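Local coordinates for protein inosine-uridine nucleoside N-ribohydrolase (Xanthomonas oryzae pv. oryzae, PDB 4KL0) that binds calcium and probably hydrolyses the N-glycosidic bond of nucleosides, although its activity as a bacterial effector is not established, at residues P27-L32 with F57-D62; R133-R138 with S158-E163; A260-W265 with L302-I307; A279-T284 with P309-L314. All blocks are in the same frame, centred on the assembly; numbering follows the deposited sequence.

The four contacts illustrate how chemistry follows position in a fold. Contacts 1 and 2 lie together in the Rossmann-like part: contact 1 pairs two parallel strands through backbone hydrogen bonds, and contact 2 sets two helices above that sheet, joined to contact 1 by the Asp62-Arg138 salt bridge. Contacts 3 and 4 sit on the opposite side of the chain's centre, their centres about 10 Å apart, and meet where Ile307 packs among the rings of Trp265, Phe281 and Phe282. Contact 1 is largely buried; contact 2 has a buried apolar centre and a charged rim; contacts 3 and 4 are partly buried, ruled respectively by ring packing and by polar bonds to a helix end.

Contact 1: P27-L32 with F57-D62; sequences PLDTLL and FLRLTD
Thr30, Asp29 and Arg59 bury the most surface where strands 28-34 and 58-65 run parallel. Thr30 is tied to strand 58-65 through both backbone polar atoms: its N donates to Arg59 O at 2.8 Å, while its O receives Thr61 N, both bonds lying in the carbonyl planes. With OG1 beside its own backbone N (chi1 -63°), the hydroxyl turns back to Leu28 O, which also accepts Arg59 N and so carries two donors, each above the carbonyl plane. The methyl CG2 faces Leu60 CD1 at 4.1 Å. On the other face of the sheet, Asp29 and Arg59 run alongside each other in the same direction, their flat groups only 22° apart. Arg59 NH2 meets the syn lone pair of Asp29 OD2 at 2.8 Å, within the guanidinium plane, and NE adds a weak bond to OD1. The bend of the Arg59 chain at chi3 (75°) brings the guanidinium round to this carboxylate, and the methyl CG2 of Thr61 packs on Asp29 CG at 3.8 Å. A beta bulge shifts the register after Thr30, yet Leu32 N still reaches Asp62 O at 3.1 Å. The pair belongs to a beta-alpha-beta unit whose crossover helix, 41-54, covers Leu58 and Leu32; strand 146-150 continues the sheet beyond strand 28-34, strand 93-96 flanks strand 58-65, and helix 133-141 packs on Leu31 and Asp62.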
loop_
_atom_site.group_PDB
_atom_site.type_symbol
_atom_site.label_atom_id
_atom_site.label_comp_id
_atom_site.label_asym_id
_atom_site.label_seq_id
_atom_site.Cartn_x
_atom_site.Cartn_y
_atom_site.Cartn_z
ATOM N N PRO A 27 -18.693 4.446 -7.205
ATOM C CA PRO A 27 -17.345 4.191 -6.644
ATOM C C PRO A 27 -17.365 2.914 -5.836
ATOM O O PRO A 27 -18.355 2.577 -5.191
ATOM C CB PRO A 27 -17.048 5.410 -5.751
ATOM C CG PRO A 27 -18.184 6.490 -6.127
ATOM C CD PRO A 27 -19.356 5.600 -6.566
ATOM N N LEU A 28 -16.243 2.214 -5.862
ATOM C CA LEU A 28 -16.098 0.980 -5.101
ATOM C C LEU A 28 -15.774 1.300 -3.639
ATOM O O LEU A 28 -14.703 1.839 -3.357
ATOM C CB LEU A 28 -14.997 0.126 -5.768
ATOM C CG LEU A 28 -14.729 -1.260 -5.124
ATOM C CD1 LEU A 28 -15.947 -2.196 -5.178
ATOM C CD2 LEU A 28 -13.515 -1.942 -5.732
ATOM N N ASP A 29 -16.630 0.938 -2.685
ATOM C CA ASP A 29 -16.277 1.162 -1.279
ATOM C C ASP A 29 -15.102 0.256 -0.925
ATOM O O ASP A 29 -15.101 -0.930 -1.314
ATOM C CB ASP A 29 -17.456 0.868 -0.351
ATOM C CG ASP A 29 -18.380 2.058 -0.205
ATOM O OD1 ASP A 29 -18.142 3.082 -0.885
ATOM O OD2 ASP A 29 -19.340 1.991 0.604
ATOM N N THR A 30 -14.120 0.811 -0.194
ATOM C CA THR A 30 -12.816 0.139 -0.025
ATOM C C THR A 30 -12.409 0.067 1.422
ATOM O O THR A 30 -12.495 1.067 2.139
ATOM C CB THR A 30 -11.718 0.881 -0.843
ATOM O OG1 THR A 30 -12.026 0.816 -2.247
ATOM C CG2 THR A 30 -10.338 0.256 -0.606
ATOM N N LEU A 31 -11.971 -1.128 1.849
ATOM C CA LEU A 31 -11.429 -1.380 3.201
ATOM C C LEU A 31 -9.906 -1.584 3.031
ATOM O O LEU A 31 -9.468 -2.447 2.200
ATOM C CB LEU A 31 -12.011 -2.666 3.813
ATOM C CG LEU A 31 -13.535 -2.759 3.643
ATOM C CD1 LEU A 31 -14.021 -4.138 4.192
ATOM C CD2 LEU A 31 -14.222 -1.631 4.344
ATOM N N LEU A 32 -9.126 -0.779 3.753
ATOM C CA LEU A 32 -7.658 -0.762 3.594
ATOM C C LEU A 32 -6.993 -1.200 4.897
ATOM O O LEU A 32 -7.346 -0.750 5.997
ATOM C CB LEU A 32 -7.242 0.654 3.190
ATOM C CG LEU A 32 -5.783 0.917 2.913
ATOM C CD1 LEU A 32 -5.332 0.086 1.685
ATOM C CD2 LEU A 32 -5.507 2.433 2.592
ATOM N N PHE A 57 -13.717 6.503 -8.498
ATOM C CA PHE A 57 -13.334 5.089 -8.633
ATOM C C PHE A 57 -13.544 4.301 -7.360
ATOM O O PHE A 57 -13.867 3.113 -7.393
ATOM C CB PHE A 57 -11.862 4.996 -9.074
ATOM C CG PHE A 57 -11.645 5.343 -10.508
ATOM C CD1 PHE A 57 -11.651 4.355 -11.476
ATOM C CD2 PHE A 57 -11.518 6.674 -10.906
ATOM C CE1 PHE A 57 -11.504 4.677 -12.804
ATOM C CE2 PHE A 57 -11.342 7.012 -12.228
ATOM C CZ PHE A 57 -11.335 6.011 -13.192
ATOM N N LEU A 58 -13.326 4.958 -6.228
ATOM C CA LEU A 58 -13.415 4.281 -4.952
ATOM C C LEU A 58 -13.899 5.249 -3.904
ATOM O O LEU A 58 -13.905 6.482 -4.116
ATOM C CB LEU A 58 -12.049 3.718 -4.553
ATOM C CG LEU A 58 -10.895 4.702 -4.269
ATOM C CD1 LEU A 58 -11.007 5.245 -2.896
ATOM C CD2 LEU A 58 -9.528 4.001 -4.381
ATOM N N ARG A 59 -14.292 4.697 -2.772
ATOM C CA ARG A 59 -14.553 5.538 -1.614
ATOM C C ARG A 59 -13.937 4.830 -0.418
ATOM O O ARG A 59 -14.253 3.639 -0.143
ATOM C CB ARG A 59 -16.036 5.877 -1.454
ATOM C CG ARG A 59 -16.299 6.662 -0.186
ATOM C CD ARG A 59 -17.786 6.970 -0.000
ATOM N NE ARG A 59 -18.471 5.767 0.423
ATOM C CZ ARG A 59 -19.722 5.744 0.882
ATOM N NH1 ARG A 59 -20.414 6.883 0.979
ATOM N NH2 ARG A 59 -20.270 4.595 1.260
ATOM N N LEU A 60 -12.964 5.509 0.204
ATOM C CA LEU A 60 -12.147 4.848 1.262
ATOM C C LEU A 60 -12.901 5.015 2.562
ATOM O O LEU A 60 -12.860 6.104 3.176
ATOM C CB LEU A 60 -10.742 5.478 1.325
ATOM C CG LEU A 60 -9.742 4.880 2.281
ATOM C CD1 LEU A 60 -9.596 3.384 2.011
ATOM C CD2 LEU A 60 -8.421 5.656 2.118
ATOM N N THR A 61 -13.577 3.950 3.010
ATOM C CA THR A 61 -14.483 4.136 4.135
ATOM C C THR A 61 -13.831 3.820 5.488
ATOM O O THR A 61 -14.099 4.501 6.510
ATOM C CB THR A 61 -15.775 3.321 3.914
ATOM O OG1 THR A 61 -15.458 1.912 3.873
ATOM C CG2 THR A 61 -16.422 3.716 2.579
ATOM N N ASP A 62 -12.923 2.830 5.499
ATOM C CA ASP A 62 -12.379 2.329 6.750
ATOM C C ASP A 62 -10.938 1.925 6.517
ATOM O O ASP A 62 -10.613 1.345 5.489
ATOM C CB ASP A 62 -13.168 1.091 7.226
ATOM C CG ASP A 62 -14.650 1.417 7.499
ATOM O OD1 ASP A 62 -15.465 1.264 6.578
ATOM O OD2 ASP A 62 -14.979 1.814 8.640
#

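Contact 2: R133-R138 with S158-E163; sequences RAMCER and SALLAE
Leu160 points from its helix toward helix 133-141, its CG anti to the backbone N (chi1 -179°), so that both methyls are presented to the neighbour. CD1 comes up to Cys136 SG at 3.7 Å and to Met135 CB at 3.9 Å. The Met135 side chain crosses that of Leu160 at about a right angle; its extended chain carries SD past Leu160 CD2 at 4.1 Å and then leads away from helix 155-163, down toward the sheet. Cys136 places its sulphur beside its own backbone N, where it also approaches Glu163 CB. At the exposed rim, Arg133, bent at chi2 and chi3, doubles back to set NH1 3.3 Å from Glu163 OE1 in a salt bridge. The guanidinium and carboxylate planes are only 8° apart, although the two chains cross obliquely. No hydrogen bond links the segments, whose axes stay 10.1 Å apart and cross at -45°, so the contact rests on side chains alone. Below, Met135 and Leu160 both reach Leu31 and Phe33 of strand 28-34. Two helices packed side by side over the parallel part of a mixed sheet, with strand 146-150 between them in sequence, are typical of the three-layer alpha/beta architecture of Rossmann-like folds.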
loop_
_atom_site.group_PDB
_atom_site.type_symbol
_atom_site.label_atom_id
_atom_site.label_comp_id
_atom_site.label_asym_id
_atom_site.label_seq_id
_atom_site.Cartn_x
_atom_site.Cartn_y
_atom_site.Cartn_z
ATOM N N ARG A 133 -14.295 -3.767 13.902
ATOM C CA ARG A 133 -15.724 -3.732 14.244
ATOM C C ARG A 133 -16.554 -2.942 13.220
ATOM O O ARG A 133 -17.582 -3.426 12.684
ATOM C CB ARG A 133 -15.934 -3.129 15.630
ATOM C CG ARG A 133 -17.344 -3.436 16.124
ATOM C CD ARG A 133 -17.446 -4.910 16.549
ATOM N NE ARG A 133 -18.265 -5.756 15.664
ATOM C CZ ARG A 133 -18.053 -7.068 15.484
ATOM N NH1 ARG A 133 -17.045 -7.679 16.113
ATOM N NH2 ARG A 133 -18.832 -7.784 14.669
ATOM N N ALA A 134 -16.096 -1.732 12.910
ATOM C CA ALA A 134 -16.815 -0.912 11.936
ATOM C C ALA A 134 -16.870 -1.560 10.560
ATOM O O ALA A 134 -17.864 -1.429 9.886
ATOM C CB ALA A 134 -16.243 0.518 11.867
ATOM N N MET A 135 -15.787 -2.233 10.124
ATOM C CA MET A 135 -15.800 -2.943 8.850
ATOM C C MET A 135 -16.894 -4.015 8.859
ATOM O O MET A 135 -17.551 -4.242 7.831
ATOM C CB MET A 135 -14.415 -3.567 8.539
ATOM C CG MET A 135 -13.332 -2.503 8.216
ATOM S SD MET A 135 -11.702 -3.336 7.873
ATOM C CE MET A 135 -10.760 -1.858 7.189
ATOM N N CYS A 136 -17.021 -4.720 9.989
ATOM C CA CYS A 136 -18.058 -5.749 10.126
ATOM C C CYS A 136 -19.457 -5.127 9.923
ATOM O O CYS A 136 -20.271 -5.599 9.072
ATOM C CB CYS A 136 -17.986 -6.439 11.493
ATOM S SG CYS A 136 -16.633 -7.637 11.693
ATOM N N GLU A 137 -19.733 -4.080 10.699
ATOM C CA GLU A 137 -21.019 -3.368 10.590
ATOM C C GLU A 137 -21.273 -2.883 9.176
ATOM O O GLU A 137 -22.404 -2.915 8.687
ATOM C CB GLU A 137 -21.065 -2.190 11.550
ATOM C CG GLU A 137 -20.876 -2.577 13.012
ATOM C CD GLU A 137 -21.114 -1.397 13.952
ATOM O OE1 GLU A 137 -21.836 -0.446 13.548
ATOM O OE2 GLU A 137 -20.580 -1.400 15.087
ATOM N N ARG A 138 -20.218 -2.440 8.492
ATOM C CA ARG A 138 -20.382 -1.957 7.143
ATOM C C ARG A 138 -20.636 -3.076 6.113
ATOM O O ARG A 138 -21.407 -2.882 5.173
ATOM C CB ARG A 138 -19.194 -1.046 6.733
ATOM C CG ARG A 138 -19.314 -0.555 5.283
ATOM C CD ARG A 138 -18.182 0.419 4.918
ATOM N NE ARG A 138 -18.091 1.545 5.836
ATOM C CZ ARG A 138 -18.838 2.639 5.691
ATOM N NH1 ARG A 138 -19.719 2.699 4.687
ATOM N NH2 ARG A 138 -18.698 3.671 6.540
ATOM N N SER A 158 -7.321 -10.905 8.407
ATOM C CA SER A 158 -7.709 -12.293 8.681
ATOM C C SER A 158 -8.789 -12.259 9.768
ATOM O O SER A 158 -9.768 -13.023 9.653
ATOM C CB SER A 158 -6.503 -13.070 9.161
ATOM O OG SER A 158 -6.886 -14.380 9.600
ATOM N N ALA A 159 -8.624 -11.410 10.805
ATOM C CA ALA A 159 -9.661 -11.249 11.848
ATOM C C ALA A 159 -11.027 -10.926 11.256
ATOM O O ALA A 159 -12.047 -11.418 11.738
ATOM C CB ALA A 159 -9.272 -10.204 12.902
ATOM N N LEU A 160 -11.060 -10.124 10.187
ATOM C CA LEU A 160 -12.322 -9.720 9.567
ATOM C C LEU A 160 -12.949 -10.897 8.875
ATOM O O LEU A 160 -14.159 -11.103 8.993
ATOM C CB LEU A 160 -12.133 -8.566 8.540
ATOM C CG LEU A 160 -13.416 -8.068 7.847
ATOM C CD1 LEU A 160 -14.332 -7.435 8.860
ATOM C CD2 LEU A 160 -13.132 -7.003 6.772
ATOM N N LEU A 161 -12.142 -11.685 8.166
ATOM C CA LEU A 161 -12.717 -12.849 7.484
ATOM C C LEU A 161 -13.196 -13.811 8.558
ATOM O O LEU A 161 -14.191 -14.557 8.356
ATOM C CB LEU A 161 -11.720 -13.538 6.562
ATOM C CG LEU A 161 -12.048 -13.271 5.116
ATOM C CD1 LEU A 161 -11.958 -11.742 4.869
ATOM C CD2 LEU A 161 -11.091 -14.045 4.266
ATOM N N ALA A 162 -12.554 -13.813 9.721
ATOM C CA ALA A 162 -13.005 -14.766 10.737
ATOM C C ALA A 162 -14.283 -14.297 11.437
ATOM O O ALA A 162 -15.212 -15.110 11.655
ATOM C CB ALA A 162 -11.911 -15.052 11.753
ATOM N N GLU A 163 -14.334 -13.025 11.845
ATOM C CA GLU A 163 -15.488 -12.526 12.591
ATOM C C GLU A 163 -16.696 -12.344 11.698
ATOM O O GLU A 163 -17.828 -12.529 12.138
ATOM C CB GLU A 163 -15.125 -11.230 13.328
ATOM C CG GLU A 163 -14.026 -11.523 14.359
ATOM C CD GLU A 163 -13.621 -10.324 15.169
ATOM O OE1 GLU A 163 -14.335 -9.290 15.092
ATOM O OE2 GLU A 163 -12.576 -10.429 15.865
#

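Contact 3: A260-W265 with L302-I307; sequences ALKGLW and LSFDAI
Trp265 NE1 is gripped by one bond across the contact, to Leu302 O at 3.0 Å. The carbonyl oxygen lies at the edge of the indole, close to the ring plane, whereas the donor stands above the plane of the carbonyl; the N-H...O angle is 150°. The Trp265 CG is anti to the backbone N (chi1 172°), which extends the ring from helix 248-269 toward the other segment. Over one face of the indole comes Ile307, its CG1 3.7 Å from the centroid of the six-membered ring in a CH-pi contact, and Ile307 CD1 follows along the rim to Trp265 CH2. A bond at the edge and a side chain over a face thus restrict how the indole can turn. The contact joins the long helix 248-269 to the short, weakly bonded helical turn 304-307, in the helical part of the fold remote from the calcium site. Phe304, also with CG anti to its backbone N, lays its ring against the helix backbone: Lys262 CA sits over the ring centre at 3.5 Å, only 7° off the normal, a second CH-pi contact. Lys262 CB lies over the same ring, 3.5 Å from Phe304 CD2, before the lysine chain leads away. Leu261 crosses the phenyl group at about a right angle, with Leu261 CB 3.9 Å from Phe304 CZ, and Trp265 CB meets Phe304 CD1 at 3.8 Å. Nearby, Phe281 meets the Trp265 ring edge-to-face.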
loop_
_atom_site.group_PDB
_atom_site.type_symbol
_atom_site.label_atom_id
_atom_site.label_comp_id
_atom_site.label_asym_id
_atom_site.label_seq_id
_atom_site.Cartn_x
_atom_site.Cartn_y
_atom_site.Cartn_z
ATOM N N ALA A 260 15.341 8.334 4.277
ATOM C CA ALA A 260 15.539 6.880 4.283
ATOM C C ALA A 260 16.708 6.478 3.376
ATOM O O ALA A 260 17.588 5.635 3.728
ATOM C CB ALA A 260 14.234 6.155 3.825
ATOM N N LEU A 261 16.771 7.079 2.196
ATOM C CA LEU A 261 17.777 6.694 1.243
ATOM C C LEU A 261 19.179 7.207 1.688
ATOM O O LEU A 261 20.202 6.513 1.510
ATOM C CB LEU A 261 17.413 7.223 -0.119
ATOM C CG LEU A 261 18.217 6.465 -1.145
ATOM C CD1 LEU A 261 17.864 4.947 -1.128
ATOM C CD2 LEU A 261 17.984 7.087 -2.517
ATOM N N LYS A 262 19.157 8.399 2.277
ATOM C CA LYS A 262 20.379 9.010 2.827
ATOM C C LYS A 262 20.937 8.095 3.906
ATOM O O LYS A 262 22.139 7.768 3.918
ATOM C CB LYS A 262 20.047 10.381 3.417
ATOM C CG LYS A 262 21.201 11.086 4.161
ATOM C CD LYS A 262 20.775 12.531 4.563
ATOM C CE LYS A 262 21.945 13.264 5.247
ATOM N NZ LYS A 262 21.550 14.182 6.387
ATOM N N GLY A 263 20.061 7.651 4.801
ATOM C CA GLY A 263 20.497 6.770 5.882
ATOM C C GLY A 263 21.057 5.463 5.334
ATOM O O GLY A 263 22.057 4.918 5.851
ATOM N N LEU A 264 20.452 4.927 4.282
ATOM C CA LEU A 264 20.936 3.663 3.696
ATOM C C LEU A 264 22.323 3.848 3.011
ATOM O O LEU A 264 23.296 3.083 3.194
ATOM C CB LEU A 264 19.827 3.102 2.769
ATOM C CG LEU A 264 20.121 1.902 1.878
ATOM C CD1 LEU A 264 20.478 0.705 2.805
ATOM C CD2 LEU A 264 18.972 1.539 0.934
ATOM N N TRP A 265 22.438 4.945 2.284
ATOM C CA TRP A 265 23.713 5.309 1.661
ATOM C C TRP A 265 24.857 5.483 2.670
ATOM O O TRP A 265 25.937 4.899 2.494
ATOM C CB TRP A 265 23.509 6.633 0.909
ATOM C CG TRP A 265 24.815 7.143 0.432
ATOM C CD1 TRP A 265 25.518 8.181 0.948
ATOM C CD2 TRP A 265 25.616 6.575 -0.591
ATOM N NE1 TRP A 265 26.713 8.311 0.297
ATOM C CE2 TRP A 265 26.800 7.357 -0.674
ATOM C CE3 TRP A 265 25.450 5.513 -1.475
ATOM C CZ2 TRP A 265 27.799 7.094 -1.585
ATOM C CZ3 TRP A 265 26.452 5.237 -2.394
ATOM C CH2 TRP A 265 27.635 6.034 -2.439
ATOM N N LEU A 302 31.280 9.730 -1.829
ATOM C CA LEU A 302 30.369 10.874 -2.043
ATOM C C LEU A 302 29.430 11.175 -0.895
ATOM O O LEU A 302 29.010 10.257 -0.161
ATOM C CB LEU A 302 29.509 10.623 -3.262
ATOM C CG LEU A 302 29.745 11.411 -4.548
ATOM C CD1 LEU A 302 30.698 12.608 -4.309
ATOM C CD2 LEU A 302 30.183 10.490 -5.720
ATOM N N SER A 303 29.044 12.434 -0.743
ATOM C CA SER A 303 28.026 12.744 0.246
ATOM C C SER A 303 26.655 12.447 -0.387
ATOM O O SER A 303 26.548 12.220 -1.606
ATOM C CB SER A 303 28.122 14.184 0.761
ATOM O OG SER A 303 27.728 15.074 -0.263
ATOM N N PHE A 304 25.618 12.375 0.439
ATOM C CA PHE A 304 24.337 11.975 -0.134
ATOM C C PHE A 304 23.793 13.018 -1.126
ATOM O O PHE A 304 23.065 12.667 -2.061
ATOM C CB PHE A 304 23.314 11.622 0.933
ATOM C CG PHE A 304 22.029 11.160 0.365
ATOM C CD1 PHE A 304 21.947 9.924 -0.283
ATOM C CD2 PHE A 304 20.906 11.967 0.440
ATOM C CE1 PHE A 304 20.732 9.510 -0.831
ATOM C CE2 PHE A 304 19.700 11.537 -0.080
ATOM C CZ PHE A 304 19.633 10.320 -0.724
ATOM N N ASP A 305 24.178 14.283 -0.946
ATOM C CA ASP A 305 23.748 15.336 -1.876
ATOM C C ASP A 305 24.233 15.118 -3.299
ATOM O O ASP A 305 23.567 15.532 -4.238
ATOM C CB ASP A 305 24.153 16.713 -1.357
ATOM C CG ASP A 305 23.463 17.053 -0.050
ATOM O OD1 ASP A 305 22.191 17.058 -0.021
ATOM O OD2 ASP A 305 24.189 17.290 0.956
ATOM N N ALA A 306 25.359 14.423 -3.470
ATOM C CA ALA A 306 25.816 14.081 -4.802
ATOM C C ALA A 306 25.279 12.769 -5.329
ATOM O O ALA A 306 25.435 12.455 -6.507
ATOM C CB ALA A 306 27.370 14.140 -4.900
ATOM N N ILE A 307 24.645 11.977 -4.449
ATOM C CA ILE A 307 24.026 10.702 -4.845
ATOM C C ILE A 307 22.515 10.835 -5.237
ATOM O O ILE A 307 22.075 10.257 -6.254
ATOM C CB ILE A 307 24.160 9.668 -3.703
ATOM C CG1 ILE A 307 25.638 9.278 -3.549
ATOM C CG2 ILE A 307 23.302 8.445 -4.020
ATOM C CD1 ILE A 307 26.156 8.491 -4.745
#

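Contact 4: A279-T284 with P309-L314; sequences AWFFRT and PQVTKL
Segment 279-284 of helix 278-285 passes the loop 309-314, which leaves a 3-10 turn at 309-310 and then extends, with Thr284 and Lys313 closest by their CA atoms at 7.4 Å. Lys313 carries the polar side of the contact. Its CG lies beside the backbone N (chi1 -59°), and a bend at chi3 (-97°) brings NZ to Arg283 O at 3.2 Å, the donor standing above the carbonyl plane. As this oxygen lies near the C-terminal end of helix 278-285, the ammonium group probably also benefits from the negative end of the helix dipole. A water donates to both Thr284 O, at 2.9 Å, and Lys313 O, so two backbone carbonyls are bridged. Toward the other end, Gln310 extends its side chain to the rim of Phe282: OE1 lies at the ring edge, 3.4 Å from CE1, with the ring and amide planes 66° apart. Between these, Phe281 brings CE1 to Val311 CG2 at 4.3 Å, a loose apolar touch. Backbone hydrogen bonds between Phe285 and both Thr312 and Lys313 tie the loop to the last turn of helix 278-285, while Leu261 of helix 248-269 packs on both Phe281 and Val311 and helix 236-243 meets Val311 through Pro236.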
loop_
_atom_site.group_PDB
_atom_site.type_symbol
_atom_site.label_atom_id
_atom_site.label_comp_id
_atom_site.label_asym_id
_atom_site.label_seq_id
_atom_site.Cartn_x
_atom_site.Cartn_y
_atom_site.Cartn_z
ATOM N N ALA A 279 28.254 -1.107 -4.575
ATOM C CA ALA A 279 27.818 -1.764 -5.802
ATOM C C ALA A 279 26.367 -2.207 -5.740
ATOM O O ALA A 279 25.633 -2.178 -6.750
ATOM C CB ALA A 279 28.693 -2.971 -6.084
ATOM N N TRP A 280 25.931 -2.624 -4.565
ATOM C CA TRP A 280 24.556 -3.055 -4.470
ATOM C C TRP A 280 23.668 -1.808 -4.556
ATOM O O TRP A 280 22.593 -1.846 -5.152
ATOM C CB TRP A 280 24.308 -3.759 -3.159
ATOM C CG TRP A 280 22.878 -3.932 -2.897
ATOM C CD1 TRP A 280 22.101 -4.966 -3.298
ATOM C CD2 TRP A 280 22.014 -3.022 -2.195
ATOM N NE1 TRP A 280 20.819 -4.796 -2.857
ATOM C CE2 TRP A 280 20.730 -3.605 -2.180
ATOM C CE3 TRP A 280 22.209 -1.790 -1.562
ATOM C CZ2 TRP A 280 19.620 -2.987 -1.572
ATOM C CZ3 TRP A 280 21.127 -1.184 -0.934
ATOM C CH2 TRP A 280 19.838 -1.787 -0.944
ATOM N N PHE A 281 24.146 -0.714 -3.991
ATOM C CA PHE A 281 23.353 0.517 -3.973
ATOM C C PHE A 281 23.187 1.093 -5.400
ATOM O O PHE A 281 22.054 1.383 -5.835
ATOM C CB PHE A 281 23.959 1.556 -3.055
ATOM C CG PHE A 281 23.105 2.782 -2.903
ATOM C CD1 PHE A 281 23.097 3.776 -3.883
ATOM C CD2 PHE A 281 22.335 2.966 -1.763
ATOM C CE1 PHE A 281 22.291 4.908 -3.760
ATOM C CE2 PHE A 281 21.536 4.114 -1.637
ATOM C CZ PHE A 281 21.538 5.093 -2.642
ATOM N N PHE A 282 24.300 1.280 -6.114
ATOM C CA PHE A 282 24.195 1.705 -7.525
ATOM C C PHE A 282 23.323 0.748 -8.400
ATOM O O PHE A 282 22.507 1.190 -9.239
ATOM C CB PHE A 282 25.599 1.984 -8.119
ATOM C CG PHE A 282 26.111 3.370 -7.808
ATOM C CD1 PHE A 282 26.182 4.348 -8.807
ATOM C CD2 PHE A 282 26.447 3.721 -6.531
ATOM C CE1 PHE A 282 26.597 5.647 -8.513
ATOM C CE2 PHE A 282 26.870 5.007 -6.219
ATOM C CZ PHE A 282 26.958 5.980 -7.210
ATOM N N ARG A 283 23.440 -0.553 -8.185
ATOM C CA ARG A 283 22.683 -1.531 -8.968
ATOM C C ARG A 283 21.192 -1.562 -8.584
ATOM O O ARG A 283 20.313 -2.025 -9.343
ATOM C CB ARG A 283 23.326 -2.909 -8.791
ATOM C CG ARG A 283 22.513 -4.089 -9.254
ATOM C CD ARG A 283 23.327 -5.377 -9.112
ATOM N NE ARG A 283 23.241 -6.035 -7.799
ATOM C CZ ARG A 283 24.265 -6.167 -6.947
ATOM N NH1 ARG A 283 25.453 -5.662 -7.238
ATOM N NH2 ARG A 283 24.105 -6.801 -5.793
ATOM N N THR A 284 20.897 -1.064 -7.395
ATOM C CA THR A 284 19.534 -1.098 -6.934
ATOM C C THR A 284 18.817 0.200 -7.283
ATOM O O THR A 284 17.627 0.151 -7.654
ATOM C CB THR A 284 19.466 -1.309 -5.436
ATOM O OG1 THR A 284 19.929 -2.628 -5.127
ATOM C CG2 THR A 284 18.025 -1.195 -4.945
ATOM N N PRO A 309 20.848 13.093 -6.794
ATOM C CA PRO A 309 20.637 13.318 -8.235
ATOM C C PRO A 309 20.895 12.122 -9.151
ATOM O O PRO A 309 20.371 12.026 -10.259
ATOM C CB PRO A 309 21.654 14.437 -8.571
ATOM C CG PRO A 309 21.904 15.133 -7.286
ATOM C CD PRO A 309 21.823 14.035 -6.223
ATOM N N GLN A 310 21.747 11.198 -8.757
ATOM C CA GLN A 310 21.958 10.070 -9.669
ATOM C C GLN A 310 20.889 8.972 -9.561
ATOM O O GLN A 310 20.787 8.049 -10.420
ATOM C CB GLN A 310 23.320 9.435 -9.409
ATOM C CG GLN A 310 24.496 10.280 -9.875
ATOM C CD GLN A 310 25.747 9.469 -9.760
ATOM O OE1 GLN A 310 25.817 8.369 -10.313
ATOM N NE2 GLN A 310 26.679 9.925 -8.944
ATOM N N VAL A 311 20.113 9.030 -8.483
ATOM C CA VAL A 311 19.125 7.967 -8.296
ATOM C C VAL A 311 18.044 8.124 -9.347
ATOM O O VAL A 311 17.602 9.256 -9.604
ATOM C CB VAL A 311 18.526 8.016 -6.881
ATOM C CG1 VAL A 311 17.287 7.112 -6.817
ATOM C CG2 VAL A 311 19.597 7.590 -5.866
ATOM N N THR A 312 17.673 7.003 -9.960
ATOM C CA THR A 312 16.587 6.909 -10.949
ATOM C C THR A 312 15.421 5.917 -10.615
ATOM O O THR A 312 14.362 5.938 -11.276
ATOM C CB THR A 312 17.157 6.525 -12.366
ATOM O OG1 THR A 312 17.526 5.144 -12.395
ATOM C CG2 THR A 312 18.373 7.366 -12.688
ATOM N N LYS A 313 15.582 5.056 -9.606
ATOM C CA LYS A 313 14.663 3.924 -9.448
ATOM C C LYS A 313 14.209 3.821 -7.992
ATOM O O LYS A 313 15.005 3.391 -7.147
ATOM C CB LYS A 313 15.388 2.611 -9.768
ATOM C CG LYS A 313 15.974 2.531 -11.190
ATOM C CD LYS A 313 16.323 1.075 -11.550
ATOM C CE LYS A 313 17.808 0.760 -11.310
ATOM N NZ LYS A 313 18.065 -0.727 -11.229
ATOM N N LEU A 314 12.949 4.163 -7.700
ATOM C CA LEU A 314 12.393 4.078 -6.345
ATOM C C LEU A 314 11.086 3.256 -6.451
ATOM O O LEU A 314 10.166 3.616 -7.227
ATOM C CB LEU A 314 12.112 5.471 -5.760
ATOM C CG LEU A 314 13.389 6.325 -5.617
ATOM C CD1 LEU A 314 12.966 7.766 -5.442
ATOM C CD2 LEU A 314 14.308 5.799 -4.459
HETATM O O HOH W 1 15.105 0.667 -6.407
#